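Local structure of TPR repeat-containing protein (Cytophaga hutchinsonii, 3U4T) at residues Y130-I135 with Y146-A151; L180-A185 with K199-K204; A223-A228 with A242-I247. The protein is of unknown function, but as a tetratricopeptide-repeat protein probably serves as a helical scaffold for binding other proteins or peptides. The protein carries 1 engineered substitution. All coordinates share one frame; numbering follows the deposited sequence.

Contact 1 (Y130-I135 with Y146-A151); sequences YMEKQI and YELGQA. Engineered in segment 130-135: Glu132 (natural residue Ser).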
loop_
_atom_site.group_PDB
_atom_site.type_symbol
_atom_site.label_atom_id
_atom_site.label_comp_id
_atom_site.label_asym_id
_atom_site.label_seq_id
_atom_site.Cartn_x
_atom_site.Cartn_y
_atom_site.Cartn_z
ATOM N N TYR A 130 12.196 -9.430 1.938
ATOM C CA TYR A 130 12.355 -8.395 0.932
ATOM C C TYR A 130 11.945 -7.001 1.390
ATOM O O TYR A 130 12.559 -6.009 0.985
ATOM C CB TYR A 130 11.603 -8.778 -0.339
ATOM C CG TYR A 130 12.433 -9.597 -1.305
ATOM C CD1 TYR A 130 13.005 -9.015 -2.440
ATOM C CD2 TYR A 130 12.675 -10.944 -1.072
ATOM C CE1 TYR A 130 13.805 -9.767 -3.323
ATOM C CE2 TYR A 130 13.470 -11.700 -1.943
ATOM C CZ TYR A 130 14.030 -11.102 -3.062
ATOM O OH TYR A 130 14.825 -11.842 -3.904
HETATM N N MSE A 131 10.906 -6.915 2.220
HETATM C CA MSE A 131 10.494 -5.612 2.723
HETATM C C MSE A 131 11.605 -5.041 3.611
HETATM O O MSE A 131 11.793 -3.831 3.665
HETATM C CB MSE A 131 9.185 -5.718 3.506
HETATM C CG MSE A 131 7.935 -5.549 2.643
HETATM SE SE MSE A 131 6.351 -5.899 3.656
HETATM C CE MSE A 131 5.129 -6.151 2.161
ATOM N N GLU A 132 12.354 -5.911 4.285
ATOM C CA GLU A 132 13.447 -5.472 5.145
ATOM C C GLU A 132 14.656 -4.978 4.353
ATOM O O GLU A 132 15.516 -4.282 4.908
ATOM C CB GLU A 132 13.884 -6.596 6.086
ATOM C CG GLU A 132 12.883 -6.925 7.183
ATOM C CD GLU A 132 13.374 -8.039 8.077
ATOM O OE1 GLU A 132 13.945 -8.997 7.533
ATOM O OE2 GLU A 132 13.193 -7.976 9.310
ATOM N N LYS A 133 14.726 -5.345 3.070
ATOM C CA LYS A 133 15.828 -4.917 2.199
ATOM C C LYS A 133 15.780 -3.410 1.991
ATOM O O LYS A 133 16.736 -2.815 1.512
ATOM C CB LYS A 133 15.748 -5.585 0.822
ATOM C CG LYS A 133 16.157 -7.068 0.765
ATOM C CD LYS A 133 16.246 -7.517 -0.701
ATOM C CE LYS A 133 16.350 -9.037 -0.854
ATOM N NZ LYS A 133 17.545 -9.637 -0.193
ATOM N N GLN A 134 14.653 -2.796 2.333
ATOM C CA GLN A 134 14.512 -1.353 2.188
ATOM C C GLN A 134 15.073 -0.639 3.408
ATOM O O GLN A 134 15.571 0.477 3.305
ATOM C CB GLN A 134 13.048 -0.973 2.045
ATOM C CG GLN A 134 12.404 -1.392 0.752
ATOM C CD GLN A 134 10.906 -1.411 0.884
ATOM O OE1 GLN A 134 10.184 -0.995 -0.007
ATOM N NE2 GLN A 134 10.432 -1.912 2.010
ATOM N N ILE A 135 14.991 -1.294 4.561
ATOM C CA ILE A 135 15.465 -0.705 5.805
ATOM C C ILE A 135 16.943 -0.340 5.826
ATOM O O ILE A 135 17.821 -1.172 5.590
ATOM C CB ILE A 135 15.187 -1.629 7.017
ATOM C CG1 ILE A 135 13.719 -2.048 7.035
ATOM C CG2 ILE A 135 15.490 -0.885 8.326
ATOM C CD1 ILE A 135 12.773 -0.893 7.167
ATOM N N TYR A 146 4.873 0.762 7.556
ATOM C CA TYR A 146 3.469 0.384 7.689
ATOM C C TYR A 146 3.219 -1.003 7.073
ATOM O O TYR A 146 2.548 -1.862 7.666
ATOM C CB TYR A 146 2.588 1.419 6.992
ATOM C CG TYR A 146 1.114 1.082 6.991
ATOM C CD1 TYR A 146 0.357 1.178 5.825
ATOM C CD2 TYR A 146 0.468 0.685 8.161
ATOM C CE1 TYR A 146 -1.008 0.884 5.822
ATOM C CE2 TYR A 146 -0.897 0.392 8.167
ATOM C CZ TYR A 146 -1.626 0.491 6.995
ATOM O OH TYR A 146 -2.969 0.196 7.000
ATOM N N GLU A 147 3.768 -1.206 5.877
ATOM C CA GLU A 147 3.633 -2.468 5.166
ATOM C C GLU A 147 4.482 -3.561 5.784
ATOM O O GLU A 147 4.145 -4.739 5.699
ATOM C CB GLU A 147 3.994 -2.282 3.691
ATOM C CG GLU A 147 2.798 -1.861 2.847
ATOM C CD GLU A 147 3.196 -1.179 1.563
ATOM O OE1 GLU A 147 4.405 -1.182 1.237
ATOM O OE2 GLU A 147 2.295 -0.643 0.878
ATOM N N LEU A 148 5.585 -3.172 6.413
ATOM C CA LEU A 148 6.442 -4.150 7.041
ATOM C C LEU A 148 5.765 -4.623 8.317
ATOM O O LEU A 148 5.756 -5.822 8.612
ATOM C CB LEU A 148 7.817 -3.543 7.333
ATOM C CG LEU A 148 8.842 -4.429 8.059
ATOM C CD1 LEU A 148 8.978 -5.794 7.393
ATOM C CD2 LEU A 148 10.172 -3.703 8.072
ATOM N N GLY A 149 5.170 -3.690 9.060
ATOM C CA GLY A 149 4.486 -4.053 10.297
ATOM C C GLY A 149 3.341 -5.026 10.054
ATOM O O GLY A 149 3.113 -5.973 10.830
ATOM N N GLN A 150 2.617 -4.793 8.965
ATOM C CA GLN A 150 1.514 -5.654 8.603
ATOM C C GLN A 150 2.049 -7.039 8.275
ATOM O O GLN A 150 1.434 -8.049 8.623
ATOM C CB GLN A 150 0.777 -5.093 7.395
ATOM C CG GLN A 150 0.042 -3.797 7.670
ATOM C CD GLN A 150 -0.710 -3.323 6.455
ATOM O OE1 GLN A 150 -0.118 -2.863 5.487
ATOM N NE2 GLN A 150 -2.025 -3.459 6.488
ATOM N N ALA A 151 3.193 -7.099 7.602
ATOM C CA ALA A 151 3.754 -8.405 7.262
ATOM C C ALA A 151 4.067 -9.144 8.554
ATOM O O ALA A 151 3.730 -10.313 8.692
ATOM C CB ALA A 151 5.008 -8.256 6.421
#
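Met131, a selenomethionine in this crystal, reaches across to the backbone of helix 142-154 and lies against Glu147, Leu148 and Ala151. Its SE stands 3.2 Å from Glu147 O, a carbonyl that already accepts the helical bond from Ala151 N, and 3.9 Å from Ala151 CB. Beyond CG the chain is extended (chi2 173°), which carries SE away from its own helix to the backbone opposite. A long, unbranched, polarisable side chain suits this place, and the small methyl of Ala151 lets it come close.

Leu148 answers from the other helix. With CG anti to the backbone N (chi1 177°), its branch point is swung toward the other segment, and the two methyls divide the work: CD1 packs 3.9 Å from Met131 CB and also meets Glu132 CG, whereas CD2 lies 3.9 Å from Ile135 CD1, the two side chains meeting tip to tip. Glu132 is an engineered residue, serine in the natural sequence; its chain crosses Leu148 at about a right angle, and its OE2 is hydrogen-bonded to Tyr152 OH.

Further out, Gln134 folds back on the residues before it. Its NE2 donates to Met131 O at 2.9 Å, on a lone pair in the carbonyl plane. Ile128, one turn before Met131, touches both Leu148 and Ala151 and extends the apolar seam along helix 124-131. Between the two segments the contact is therefore held by dispersion and shape, as expected where successive helices of a tetratricopeptide-repeat array pack, while the bond from Gln134 helps to hold the turn after Met131.

Contact 2 (L180-A185 with K199-K204); sequences LWRARA and KPYYEK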
loop_
_atom_site.group_PDB
_atom_site.type_symbol
_atom_site.label_atom_id
_atom_site.label_comp_id
_atom_site.label_asym_id
_atom_site.label_seq_id
_atom_site.Cartn_x
_atom_site.Cartn_y
_atom_site.Cartn_z
ATOM N N LEU A 180 -4.287 2.580 15.124
ATOM C CA LEU A 180 -5.119 1.432 14.754
ATOM C C LEU A 180 -4.306 0.144 14.789
ATOM O O LEU A 180 -4.704 -0.841 15.426
ATOM C CB LEU A 180 -5.688 1.613 13.344
ATOM C CG LEU A 180 -6.568 0.456 12.858
ATOM C CD1 LEU A 180 -7.890 0.455 13.608
ATOM C CD2 LEU A 180 -6.822 0.603 11.360
ATOM N N TRP A 181 -3.157 0.160 14.109
ATOM C CA TRP A 181 -2.296 -1.025 14.038
ATOM C C TRP A 181 -1.556 -1.349 15.318
ATOM O O TRP A 181 -1.325 -2.517 15.613
ATOM C CB TRP A 181 -1.338 -0.937 12.841
ATOM C CG TRP A 181 -2.066 -1.280 11.566
ATOM C CD1 TRP A 181 -2.632 -0.407 10.679
ATOM C CD2 TRP A 181 -2.440 -2.593 11.125
ATOM N NE1 TRP A 181 -3.341 -1.091 9.720
ATOM C CE2 TRP A 181 -3.240 -2.434 9.970
ATOM C CE3 TRP A 181 -2.183 -3.887 11.602
ATOM C CZ2 TRP A 181 -3.783 -3.524 9.281
ATOM C CZ3 TRP A 181 -2.721 -4.963 10.924
ATOM C CH2 TRP A 181 -3.518 -4.774 9.773
ATOM N N ARG A 182 -1.181 -0.327 16.080
ATOM C CA ARG A 182 -0.535 -0.573 17.365
ATOM C C ARG A 182 -1.597 -1.271 18.204
ATOM O O ARG A 182 -1.322 -2.222 18.937
ATOM C CB ARG A 182 -0.157 0.724 18.064
ATOM C CG ARG A 182 1.035 1.432 17.483
ATOM C CD ARG A 182 1.789 2.120 18.615
ATOM N NE ARG A 182 2.350 1.144 19.549
ATOM C CZ ARG A 182 2.955 1.459 20.691
ATOM N NH1 ARG A 182 3.074 2.730 21.051
ATOM N NH2 ARG A 182 3.459 0.504 21.462
ATOM N N ALA A 183 -2.824 -0.786 18.076
ATOM C CA ALA A 183 -3.936 -1.361 18.816
ATOM C C ALA A 183 -4.052 -2.838 18.454
ATOM O O ALA A 183 -4.042 -3.701 19.325
ATOM C CB ALA A 183 -5.225 -0.626 18.469
ATOM N N ARG A 184 -4.147 -3.119 17.159
ATOM C CA ARG A 184 -4.266 -4.483 16.675
ATOM C C ARG A 184 -3.076 -5.348 17.071
ATOM O O ARG A 184 -3.236 -6.505 17.450
ATOM C CB ARG A 184 -4.431 -4.472 15.164
ATOM C CG ARG A 184 -5.767 -3.909 14.737
ATOM C CD ARG A 184 -5.887 -3.848 13.235
ATOM N NE ARG A 184 -7.238 -3.546 12.776
ATOM C CZ ARG A 184 -7.541 -3.343 11.502
ATOM N NH1 ARG A 184 -6.586 -3.409 10.593
ATOM N NH2 ARG A 184 -8.786 -3.087 11.137
ATOM N N ALA A 185 -1.885 -4.782 16.997
ATOM C CA ALA A 185 -0.692 -5.520 17.354
ATOM C C ALA A 185 -0.726 -5.894 18.841
ATOM O O ALA A 185 -0.317 -6.996 19.225
ATOM C CB ALA A 185 0.527 -4.687 17.051
ATOM N N LYS A 199 -6.177 -1.287 24.795
ATOM C CA LYS A 199 -7.015 -0.202 25.311
ATOM C C LYS A 199 -6.544 1.210 25.002
ATOM O O LYS A 199 -7.238 1.978 24.345
ATOM C CB LYS A 199 -7.171 -0.359 26.818
ATOM C CG LYS A 199 -7.991 0.722 27.507
ATOM C CD LYS A 199 -9.440 0.331 27.655
ATOM C CE LYS A 199 -9.977 0.857 28.984
ATOM N NZ LYS A 199 -9.799 2.329 29.145
ATOM N N PRO A 200 -5.354 1.580 25.474
ATOM C CA PRO A 200 -4.861 2.932 25.205
ATOM C C PRO A 200 -4.765 3.334 23.734
ATOM O O PRO A 200 -5.044 4.483 23.379
ATOM C CB PRO A 200 -3.497 2.933 25.875
ATOM C CG PRO A 200 -3.074 1.499 25.785
ATOM C CD PRO A 200 -4.339 0.787 26.182
ATOM N N TYR A 201 -4.360 2.402 22.877
ATOM C CA TYR A 201 -4.216 2.722 21.455
ATOM C C TYR A 201 -5.557 2.983 20.783
ATOM O O TYR A 201 -5.682 3.904 19.970
ATOM C CB TYR A 201 -3.433 1.605 20.758
ATOM C CG TYR A 201 -2.099 1.385 21.441
ATOM C CD1 TYR A 201 -1.139 2.406 21.476
ATOM C CD2 TYR A 201 -1.848 0.226 22.169
ATOM C CE1 TYR A 201 0.015 2.284 22.228
ATOM C CE2 TYR A 201 -0.687 0.092 22.930
ATOM C CZ TYR A 201 0.236 1.128 22.957
ATOM O OH TYR A 201 1.356 1.023 23.744
ATOM N N TYR A 202 -6.567 2.190 21.131
ATOM C CA TYR A 202 -7.891 2.394 20.555
ATOM C C TYR A 202 -8.476 3.691 21.119
ATOM O O TYR A 202 -9.246 4.387 20.439
ATOM C CB TYR A 202 -8.821 1.202 20.869
ATOM C CG TYR A 202 -8.726 0.063 19.867
ATOM C CD1 TYR A 202 -8.776 0.317 18.497
ATOM C CD2 TYR A 202 -8.578 -1.262 20.282
ATOM C CE1 TYR A 202 -8.676 -0.723 17.560
ATOM C CE2 TYR A 202 -8.477 -2.312 19.347
ATOM C CZ TYR A 202 -8.524 -2.024 17.993
ATOM O OH TYR A 202 -8.391 -3.019 17.058
ATOM N N GLU A 203 -8.108 4.018 22.359
ATOM C CA GLU A 203 -8.608 5.242 22.977
ATOM C C GLU A 203 -8.005 6.415 22.227
ATOM O O GLU A 203 -8.703 7.389 21.936
ATOM C CB GLU A 203 -8.251 5.294 24.466
ATOM C CG GLU A 203 -9.097 4.349 25.303
ATOM C CD GLU A 203 -8.712 4.334 26.765
ATOM O OE1 GLU A 203 -7.500 4.330 27.059
ATOM O OE2 GLU A 203 -9.623 4.307 27.619
ATOM N N LYS A 204 -6.718 6.320 21.890
ATOM C CA LYS A 204 -6.070 7.391 21.142
ATOM C C LYS A 204 -6.630 7.448 19.720
ATOM O O LYS A 204 -6.748 8.523 19.131
ATOM C CB LYS A 204 -4.558 7.177 21.104
ATOM C CG LYS A 204 -3.782 8.052 22.088
ATOM C CD LYS A 204 -3.753 9.512 21.633
ATOM C CE LYS A 204 -2.840 10.368 22.515
ATOM N NZ LYS A 204 -2.445 11.652 21.851
#
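Ala183 and Tyr201 mark the closest pass of two nearly antiparallel successive helices, 176-189 and 199-209, consistent with the helical pairs of a tetratricopeptide-type array; their CA atoms are 4.9 Å apart and the segment axes 7.9 Å apart at 159°. Alanine suits so near an approach. Its CB lies over the centre of the Tyr202 ring, 3.5 Å from the centroid, a CH-pi contact, and packs against Tyr201 CB. Leu180 CD1 touches the edge of the Tyr202 ring at CE1.

Tyr201 turns the other way, toward Arg182, whose CB rests over one ring face, 4.2 Å from the centroid. The arginine chain bends at chi2 and chi3 (chi3 65°, which sets NE 3.7 Å from Tyr201 CE1), and the guanidinium lies near CE1 and OH, the planes 40° apart. Arg182 NH2 is 3.1 Å from Tyr201 OH at too poor an angle for a hydrogen bond; the charge is paired through NE with Asp162.

Tyr202 OH passes close to Arg184 CG and is hydrogen-bonded to Glu222, which also salt-bridges Arg184 NE. Two tyrosine faces thus cover Ala183 CB and Arg182 CB, while Asp162 and Glu222 probably offset the arginine charges.

Contact 3 (A223-A228 with A242-I247); sequences ANEYIA and AAWKNI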
loop_
_atom_site.group_PDB
_atom_site.type_symbol
_atom_site.label_atom_id
_atom_site.label_comp_id
_atom_site.label_asym_id
_atom_site.label_seq_id
_atom_site.Cartn_x
_atom_site.Cartn_y
_atom_site.Cartn_z
ATOM N N ALA A 223 -12.741 0.515 17.327
ATOM C CA ALA A 223 -12.206 1.038 18.571
ATOM C C ALA A 223 -13.260 0.951 19.671
ATOM O O ALA A 223 -12.989 0.465 20.764
ATOM C CB ALA A 223 -11.762 2.473 18.371
ATOM N N ASN A 224 -14.472 1.403 19.382
ATOM C CA ASN A 224 -15.527 1.360 20.383
ATOM C C ASN A 224 -15.942 -0.054 20.753
ATOM O O ASN A 224 -16.288 -0.320 21.910
ATOM C CB ASN A 224 -16.742 2.161 19.910
ATOM C CG ASN A 224 -16.578 3.653 20.135
ATOM O OD1 ASN A 224 -16.649 4.137 21.262
ATOM N ND2 ASN A 224 -16.350 4.388 19.063
ATOM N N GLU A 225 -15.913 -0.958 19.776
ATOM C CA GLU A 225 -16.283 -2.340 20.023
ATOM C C GLU A 225 -15.318 -2.939 21.026
ATOM O O GLU A 225 -15.736 -3.587 21.974
ATOM C CB GLU A 225 -16.270 -3.151 18.726
ATOM C CG GLU A 225 -17.537 -3.026 17.889
ATOM C CD GLU A 225 -17.626 -4.090 16.802
ATOM O OE1 GLU A 225 -16.901 -5.100 16.900
ATOM O OE2 GLU A 225 -18.426 -3.932 15.857
ATOM N N TYR A 226 -14.027 -2.723 20.823
ATOM C CA TYR A 226 -13.036 -3.250 21.752
ATOM C C TYR A 226 -13.339 -2.700 23.149
ATOM O O TYR A 226 -13.470 -3.450 24.112
ATOM C CB TYR A 226 -11.629 -2.819 21.331
ATOM C CG TYR A 226 -10.571 -3.154 22.365
ATOM C CD1 TYR A 226 -10.007 -4.430 22.428
ATOM C CD2 TYR A 226 -10.182 -2.218 23.326
ATOM C CE1 TYR A 226 -9.094 -4.764 23.408
ATOM C CE2 TYR A 226 -9.273 -2.554 24.316
ATOM C CZ TYR A 226 -8.733 -3.820 24.352
ATOM O OH TYR A 226 -7.819 -4.142 25.329
ATOM N N ILE A 227 -13.457 -1.381 23.245
ATOM C CA ILE A 227 -13.735 -0.750 24.521
ATOM C C ILE A 227 -14.980 -1.345 25.171
ATOM O O ILE A 227 -14.942 -1.752 26.336
ATOM C CB ILE A 227 -13.910 0.775 24.356
ATOM C CG1 ILE A 227 -12.659 1.370 23.711
ATOM C CG2 ILE A 227 -14.124 1.431 25.718
ATOM C CD1 ILE A 227 -11.417 1.200 24.543
ATOM N N ALA A 228 -16.081 -1.410 24.423
ATOM C CA ALA A 228 -17.326 -1.966 24.970
ATOM C C ALA A 228 -17.142 -3.372 25.542
ATOM O O ALA A 228 -17.719 -3.696 26.584
ATOM C CB ALA A 228 -18.425 -1.964 23.913
ATOM N N ALA A 242 -22.023 3.194 26.844
ATOM C CA ALA A 242 -21.661 4.429 26.159
ATOM C C ALA A 242 -20.920 4.107 24.866
ATOM O O ALA A 242 -21.141 4.740 23.835
ATOM C CB ALA A 242 -20.782 5.302 27.069
ATOM N N ALA A 243 -20.033 3.121 24.926
ATOM C CA ALA A 243 -19.274 2.738 23.749
ATOM C C ALA A 243 -20.243 2.136 22.739
ATOM O O ALA A 243 -20.169 2.428 21.541
ATOM C CB ALA A 243 -18.191 1.736 24.124
ATOM N N TRP A 244 -21.160 1.302 23.230
ATOM C CA TRP A 244 -22.156 0.667 22.376
ATOM C C TRP A 244 -22.985 1.755 21.723
ATOM O O TRP A 244 -23.497 1.578 20.615
ATOM C CB TRP A 244 -23.066 -0.249 23.195
ATOM C CG TRP A 244 -22.468 -1.587 23.530
ATOM C CD1 TRP A 244 -22.493 -2.212 24.742
ATOM C CD2 TRP A 244 -21.786 -2.480 22.636
ATOM N NE1 TRP A 244 -21.873 -3.436 24.662
ATOM C CE2 TRP A 244 -21.437 -3.627 23.385
ATOM C CE3 TRP A 244 -21.451 -2.426 21.280
ATOM C CZ2 TRP A 244 -20.752 -4.702 22.821
ATOM C CZ3 TRP A 244 -20.770 -3.503 20.722
ATOM C CH2 TRP A 244 -20.435 -4.628 21.494
ATOM N N LYS A 245 -23.110 2.885 22.409
ATOM C CA LYS A 245 -23.886 3.984 21.867
ATOM C C LYS A 245 -23.100 4.707 20.789
ATOM O O LYS A 245 -23.644 5.025 19.740
ATOM C CB LYS A 245 -24.301 4.958 22.977
ATOM C CG LYS A 245 -25.387 4.411 23.910
ATOM C CD LYS A 245 -25.679 5.355 25.078
ATOM C CE LYS A 245 -26.729 4.769 26.023
ATOM N NZ LYS A 245 -26.699 5.403 27.375
ATOM N N ASN A 246 -21.820 4.962 21.021
ATOM C CA ASN A 246 -21.037 5.654 20.001
ATOM C C ASN A 246 -21.104 4.950 18.655
ATOM O O ASN A 246 -21.005 5.589 17.607
ATOM C CB ASN A 246 -19.587 5.772 20.425
ATOM C CG ASN A 246 -19.447 6.470 21.736
ATOM O OD1 ASN A 246 -20.242 7.358 22.054
ATOM N ND2 ASN A 246 -18.440 6.089 22.513
ATOM N N ILE A 247 -21.280 3.632 18.685
ATOM C CA ILE A 247 -21.355 2.861 17.455
ATOM C C ILE A 247 -22.667 3.082 16.706
ATOM O O ILE A 247 -22.662 3.277 15.483
ATOM C CB ILE A 247 -21.170 1.369 17.739
ATOM C CG1 ILE A 247 -19.776 1.151 18.322
ATOM C CG2 ILE A 247 -21.358 0.553 16.451
ATOM C CD1 ILE A 247 -19.543 -0.240 18.834
#
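Ala228 and Ala243 face each other, CB to CB at 3.7 Å, in an antiparallel pair of helices, the alpha-alpha hairpin from which tetratricopeptide-type superhelices are built. The segment axes approach to 8.3 Å at 159°, a spacing that small side chains allow. On the tightly packed side Trp244, although its CB points away from the other helix, brings one face of its indole over Ala228 CB, which sits 3.6 Å from the centroid of the six-membered ring, a CH-pi contact. Ala257 and Leu261 of helix 255-261 also touch Trp244. Further along, Ile247 sends CG1 to within 3.6 Å of Asn224 CB and CD1 to the same distance from Glu225 CG, the aliphatic base of an otherwise polar chain that crosses the isoleucine at about a right angle.

The other side of the hairpin is polar and more open. Asn246 is exposed there, and its amide can face solvent and still give an N-H to the buried Asn224. Asn224 ND2 is bonded to Leu220 O within its own helix, which helps to fix the amide, and OD1 meets the second helix. Asn246 ND2 donates to Asn224 OD1 at 2.9 Å with a nearly straight N-H...O angle of 168°, in the plane of its own amide but 40° above the carbonyl plane of Asn224.

The three contacts follow one another in series along the chain, stepping along an all-helical solenoid toward its C-terminal end. Contact 1 joins helices 124-131 and 142-154, contact 2 helices 176-189 and 199-209, contact 3 helices 217-233 and 237-250; no helix is shared. The centres of contacts 1 and 2 lie about 20 Å apart, yet the two touch where Trp181 meets Tyr146 and Gln150. Contacts 2 and 3, with centres about 14 Å apart, join more closely through Tyr202 against Tyr226 and Ala223. Contacts 1 and 3 remain about 14 Å apart at their nearest atoms. Helix pairs thus stack on their neighbours, giving an elongated scaffold consistent with a tetratricopeptide-repeat protein.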